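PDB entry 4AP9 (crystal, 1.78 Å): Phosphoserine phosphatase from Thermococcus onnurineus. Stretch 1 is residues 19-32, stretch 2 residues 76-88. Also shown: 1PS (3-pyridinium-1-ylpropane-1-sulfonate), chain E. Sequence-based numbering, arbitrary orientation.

Stretch 1, residues 19-32: TLTDFEFWREMARI
Stretch 2 (76-88) EKVNVSPEARELV

Two segments far apart in sequence can be joined by apolar contacts, bridging water and, at one end, charge, as this phosphatase illustrates with 450 Å² of buried surface. Stretch 1 runs as loop into a helix from Phe 25; stretch 2 leaves a 3-10 turn and enters a helix at Pro 82. The register is antiparallel in sense: Leu 20 CA lies 5.3 Å from Ala 84 CA, and Phe 23 CA lies 6.3 Å from Val 78 CA.

Leu 20 (phi/psi -94/-24, rotamer m,t) sends CD2 to Ala 84 CB at 3.9 Å and Leu 87 CD2 at 3.8 Å, a buried van der Waals contact of apolar side chains. One water donates to Leu 20 O and Asn 79 O, each 2.7 Å from its oxygen, and accepts from Ser 81 N. Ser 81 OG caps its helix, accepting from Ala 84 N at 3.0 Å. Thr 21 OG1 (t) accepts a hydrogen bond from Phe 23 N, two residues ahead, at 3.0 Å. Phe 23 (t, chi2 69°) packs CD2 against apolar Val 78 CG2 at 3.5 Å, with CD1 3.6 Å from Lys 77 CB. One turn into the helix from N-cap Glu 24, Glu 28 (t,p) takes a salt bridge from extended Lys 77, NZ to OE1 3.0 Å, while Arg 31 NH2 grips Glu 28 OE2 at 2.8 Å; the shared carboxylate offsets the two neighbouring cations.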

# COMPACT_ATOMS: atom_id res chain seq x y z
N THR A 19 21.61 21.35 -17.75
CA THR A 19 22.58 20.99 -16.73
C THR A 19 23.90 20.63 -17.39
O THR A 19 24.92 21.26 -17.12
CB THR A 19 22.11 19.81 -15.86
OG1 THR A 19 21.96 18.65 -16.68
CG2 THR A 19 20.77 20.15 -15.17
N LEU A 20 23.88 19.62 -18.27
CA LEU A 20 25.09 19.15 -18.94
C LEU A 20 25.33 19.79 -20.30
O LEU A 20 26.47 19.85 -20.77
CB LEU A 20 25.08 17.63 -19.09
CG LEU A 20 24.89 16.78 -17.83
CD1 LEU A 20 25.01 15.30 -18.20
CD2 LEU A 20 25.91 17.15 -16.76
N THR A 21 24.26 20.26 -20.94
CA THR A 21 24.37 20.89 -22.25
C THR A 21 23.41 22.07 -22.38
O THR A 21 22.34 22.07 -21.78
CB THR A 21 24.06 19.89 -23.37
OG1 THR A 21 24.25 20.51 -24.64
CG2 THR A 21 22.63 19.40 -23.28
N ASP A 22 23.80 23.09 -23.14
CA ASP A 22 22.83 24.13 -23.42
C ASP A 22 22.18 23.95 -24.79
O ASP A 22 21.47 24.83 -25.25
CB ASP A 22 23.40 25.54 -23.24
CG ASP A 22 24.69 25.74 -24.00
OD1 ASP A 22 25.72 25.17 -23.58
OD2 ASP A 22 24.67 26.49 -25.01
N PHE A 23 22.42 22.80 -25.43
CA PHE A 23 21.73 22.49 -26.68
C PHE A 23 20.23 22.24 -26.46
O PHE A 23 19.83 21.50 -25.56
CB PHE A 23 22.35 21.29 -27.41
CG PHE A 23 21.64 20.96 -28.70
CD1 PHE A 23 21.70 21.82 -29.78
CD2 PHE A 23 20.87 19.81 -28.80
CE1 PHE A 23 21.03 21.54 -30.96
CE2 PHE A 23 20.19 19.52 -29.98
CZ PHE A 23 20.28 20.38 -31.06
N GLU A 24 19.42 22.89 -27.28
CA GLU A 24 17.98 22.77 -27.20
C GLU A 24 17.41 22.38 -28.55
O GLU A 24 17.21 23.23 -29.42
CB GLU A 24 17.37 24.09 -26.73
CG GLU A 24 17.74 24.39 -25.29
CD GLU A 24 17.08 25.66 -24.79
OE1 GLU A 24 15.89 25.60 -24.43
OE2 GLU A 24 17.77 26.70 -24.78
N PHE A 25 17.15 21.08 -28.73
CA PHE A 25 16.70 20.54 -30.02
C PHE A 25 15.58 21.33 -30.70
O PHE A 25 15.61 21.56 -31.91
CB PHE A 25 16.25 19.08 -29.86
CG PHE A 25 15.68 18.48 -31.10
CD1 PHE A 25 16.51 17.96 -32.08
CD2 PHE A 25 14.30 18.42 -31.30
CE1 PHE A 25 15.99 17.40 -33.24
CE2 PHE A 25 13.77 17.86 -32.46
CZ PHE A 25 14.62 17.35 -33.43
N TRP A 26 14.54 21.72 -29.96
CA TRP A 26 13.43 22.41 -30.59
C TRP A 26 13.77 23.84 -31.07
O TRP A 26 13.26 24.30 -32.11
CB TRP A 26 12.15 22.36 -29.73
CG TRP A 26 11.58 20.95 -29.64
CD1 TRP A 26 11.52 20.16 -28.53
CD2 TRP A 26 11.05 20.16 -30.72
NE1 TRP A 26 10.95 18.94 -28.84
CE2 TRP A 26 10.67 18.91 -30.18
CE3 TRP A 26 10.85 20.39 -32.09
CZ2 TRP A 26 10.09 17.90 -30.95
CZ3 TRP A 26 10.28 19.38 -32.86
CH2 TRP A 26 9.91 18.14 -32.28
N ARG A 27 14.63 24.54 -30.32
CA ARG A 27 15.10 25.85 -30.75
C ARG A 27 15.97 25.70 -32.00
O ARG A 27 15.91 26.52 -32.91
CB ARG A 27 15.89 26.54 -29.63
CG ARG A 27 15.04 26.78 -28.39
CD ARG A 27 15.73 27.64 -27.35
NE ARG A 27 14.96 27.67 -26.11
CZ ARG A 27 13.91 28.46 -25.89
NH1 ARG A 27 13.50 29.31 -26.82
NH2 ARG A 27 13.28 28.41 -24.72
N GLU A 28 16.75 24.63 -32.05
CA GLU A 28 17.52 24.34 -33.26
C GLU A 28 16.62 23.99 -34.45
O GLU A 28 16.86 24.43 -35.58
CB GLU A 28 18.53 23.22 -32.99
CG GLU A 28 19.40 22.84 -34.18
CD GLU A 28 20.42 23.91 -34.56
OE1 GLU A 28 20.46 24.98 -33.91
OE2 GLU A 28 21.18 23.67 -35.52
N MSE A 29 15.57 23.21 -34.21
CA MSE A 29 14.62 22.91 -35.28
C MSE A 29 13.94 24.17 -35.79
O MSE A 29 13.69 24.30 -36.99
CB MSE A 29 13.58 21.88 -34.83
CG MSE A 29 14.13 20.49 -34.67
SE MSE A 29 14.75 19.79 -36.39
CE MSE A 29 16.60 19.97 -36.08
N ALA A 30 13.66 25.11 -34.89
CA ALA A 30 13.01 26.34 -35.31
C ALA A 30 13.97 27.14 -36.19
O ALA A 30 13.54 27.77 -37.16
CB ALA A 30 12.57 27.18 -34.11
N ARG A 31 15.26 27.09 -35.86
CA ARG A 31 16.27 27.84 -36.60
C ARG A 31 16.47 27.25 -38.00
O ARG A 31 16.49 27.97 -39.00
CB ARG A 31 17.60 27.87 -35.83
CG ARG A 31 18.72 28.68 -36.50
CD ARG A 31 20.05 28.51 -35.80
NE ARG A 31 20.66 27.20 -36.03
CZ ARG A 31 21.43 26.93 -37.08
NH1 ARG A 31 21.66 27.87 -37.98
NH2 ARG A 31 21.95 25.71 -37.24
N ILE A 32 16.58 25.93 -38.05
CA ILE A 32 16.82 25.22 -39.30
C ILE A 32 15.63 25.30 -40.25
O ILE A 32 15.80 25.56 -41.44
CB ILE A 32 17.16 23.73 -39.03
CG1 ILE A 32 18.53 23.61 -38.37
CG2 ILE A 32 17.10 22.91 -40.33
CD1 ILE A 32 19.66 24.17 -39.20
N GLU A 76 26.00 17.13 -33.65
CA GLU A 76 27.24 17.89 -33.72
C GLU A 76 27.27 19.07 -32.73
O GLU A 76 28.34 19.56 -32.36
CB GLU A 76 27.48 18.38 -35.15
CG GLU A 76 27.71 17.22 -36.11
CD GLU A 76 27.80 17.65 -37.56
OE1 GLU A 76 27.77 18.88 -37.82
OE2 GLU A 76 27.88 16.76 -38.43
N LYS A 77 26.09 19.51 -32.29
CA LYS A 77 26.00 20.60 -31.32
C LYS A 77 25.92 20.08 -29.88
O LYS A 77 25.80 20.85 -28.94
CB LYS A 77 24.79 21.48 -31.62
CG LYS A 77 25.00 22.43 -32.79
CD LYS A 77 23.95 23.54 -32.80
CE LYS A 77 24.18 24.53 -33.92
NZ LYS A 77 23.37 25.78 -33.73
N VAL A 78 26.00 18.77 -29.73
CA VAL A 78 25.93 18.14 -28.42
C VAL A 78 27.28 17.54 -28.10
O VAL A 78 27.75 16.65 -28.80
CB VAL A 78 24.88 17.00 -28.44
CG1 VAL A 78 24.84 16.29 -27.09
CG2 VAL A 78 23.51 17.55 -28.84
N ASN A 79 27.92 18.03 -27.04
CA ASN A 79 29.24 17.53 -26.68
C ASN A 79 29.37 17.35 -25.17
O ASN A 79 28.82 18.13 -24.41
CB ASN A 79 30.32 18.49 -27.20
CG ASN A 79 30.12 18.84 -28.68
OD1 ASN A 79 30.42 18.04 -29.58
ND2 ASN A 79 29.62 20.05 -28.94
N VAL A 80 30.06 16.29 -24.75
CA VAL A 80 30.35 16.08 -23.33
C VAL A 80 31.52 16.96 -22.92
O VAL A 80 32.67 16.67 -23.25
CB VAL A 80 30.71 14.63 -23.06
CG1 VAL A 80 31.01 14.42 -21.58
CG2 VAL A 80 29.60 13.72 -23.53
N SER A 81 31.23 18.04 -22.21
CA SER A 81 32.27 18.98 -21.77
C SER A 81 33.10 18.39 -20.63
O SER A 81 32.68 17.44 -19.97
CB SER A 81 31.63 20.29 -21.32
OG SER A 81 30.91 20.10 -20.11
N PRO A 82 34.29 18.95 -20.41
CA PRO A 82 35.11 18.50 -19.28
C PRO A 82 34.33 18.61 -17.97
O PRO A 82 34.39 17.71 -17.13
CB PRO A 82 36.27 19.49 -19.30
CG PRO A 82 36.41 19.86 -20.76
CD PRO A 82 34.99 19.95 -21.24
N GLU A 83 33.60 19.71 -17.80
CA GLU A 83 32.79 19.91 -16.59
C GLU A 83 31.69 18.86 -16.45
O GLU A 83 31.49 18.32 -15.37
CB GLU A 83 32.20 21.32 -16.59
CG GLU A 83 33.23 22.46 -16.58
CD GLU A 83 33.97 22.66 -17.93
OE1 GLU A 83 33.51 22.16 -18.98
OE2 GLU A 83 35.03 23.34 -17.93
N ALA A 84 30.98 18.56 -17.54
CA ALA A 84 29.91 17.56 -17.49
C ALA A 84 30.52 16.22 -17.12
O ALA A 84 29.96 15.45 -16.33
CB ALA A 84 29.16 17.47 -18.82
N ARG A 85 31.68 15.93 -17.68
CA ARG A 85 32.31 14.66 -17.38
C ARG A 85 32.77 14.62 -15.91
O ARG A 85 32.68 13.59 -15.24
CB ARG A 85 33.46 14.37 -18.34
CG ARG A 85 34.03 12.97 -18.16
CD ARG A 85 35.09 12.66 -19.19
NE ARG A 85 34.56 12.69 -20.56
CZ ARG A 85 33.96 11.67 -21.15
NH1 ARG A 85 33.78 10.53 -20.49
NH2 ARG A 85 33.53 11.78 -22.40
N GLU A 86 33.25 15.75 -15.41
CA GLU A 86 33.70 15.80 -14.03
C GLU A 86 32.52 15.60 -13.08
O GLU A 86 32.64 14.91 -12.06
CB GLU A 86 34.42 17.13 -13.74
CG GLU A 86 35.01 17.20 -12.33
CD GLU A 86 35.80 18.47 -12.08
OE1 GLU A 86 35.74 19.39 -12.93
OE2 GLU A 86 36.47 18.54 -11.04
N LEU A 87 31.38 16.20 -13.40
CA LEU A 87 30.20 16.02 -12.55
C LEU A 87 29.93 14.53 -12.39
O LEU A 87 29.84 14.02 -11.27
CB LEU A 87 28.96 16.70 -13.13
CG LEU A 87 27.64 16.43 -12.37
CD1 LEU A 87 27.77 16.83 -10.93
CD2 LEU A 87 26.45 17.15 -13.01
N VAL A 88 29.80 13.83 -13.51
CA VAL A 88 29.43 12.42 -13.47
C VAL A 88 30.48 11.56 -12.78
O VAL A 88 30.14 10.68 -11.99
CB VAL A 88 29.14 11.89 -14.89
CG1 VAL A 88 29.01 10.37 -14.88
CG2 VAL A 88 27.88 12.56 -15.45
N1 1PS E . 17.88 28.16 -42.40
C1 1PS E . 17.97 29.40 -41.91
C2 1PS E . 18.98 29.74 -41.02
C3 1PS E . 18.74 27.19 -42.05
C4 1PS E . 19.78 27.46 -41.16
C5 1PS E . 19.91 28.75 -40.63
C6 1PS E . 16.82 27.87 -43.31
C7 1PS E . 15.56 28.54 -42.83
C8 1PS E . 14.46 28.28 -43.81
S1 1PS E . 13.71 29.81 -44.32
O1 1PS E . 12.53 29.43 -45.12
O2 1PS E . 14.64 30.56 -45.14
O3 1PS E . 13.30 30.60 -43.18
O HOH W 1 28.39 18.21 -21.76
O HOH W 2 28.83 21.55 -20.43
O HOH W 3 26.56 20.64 -25.75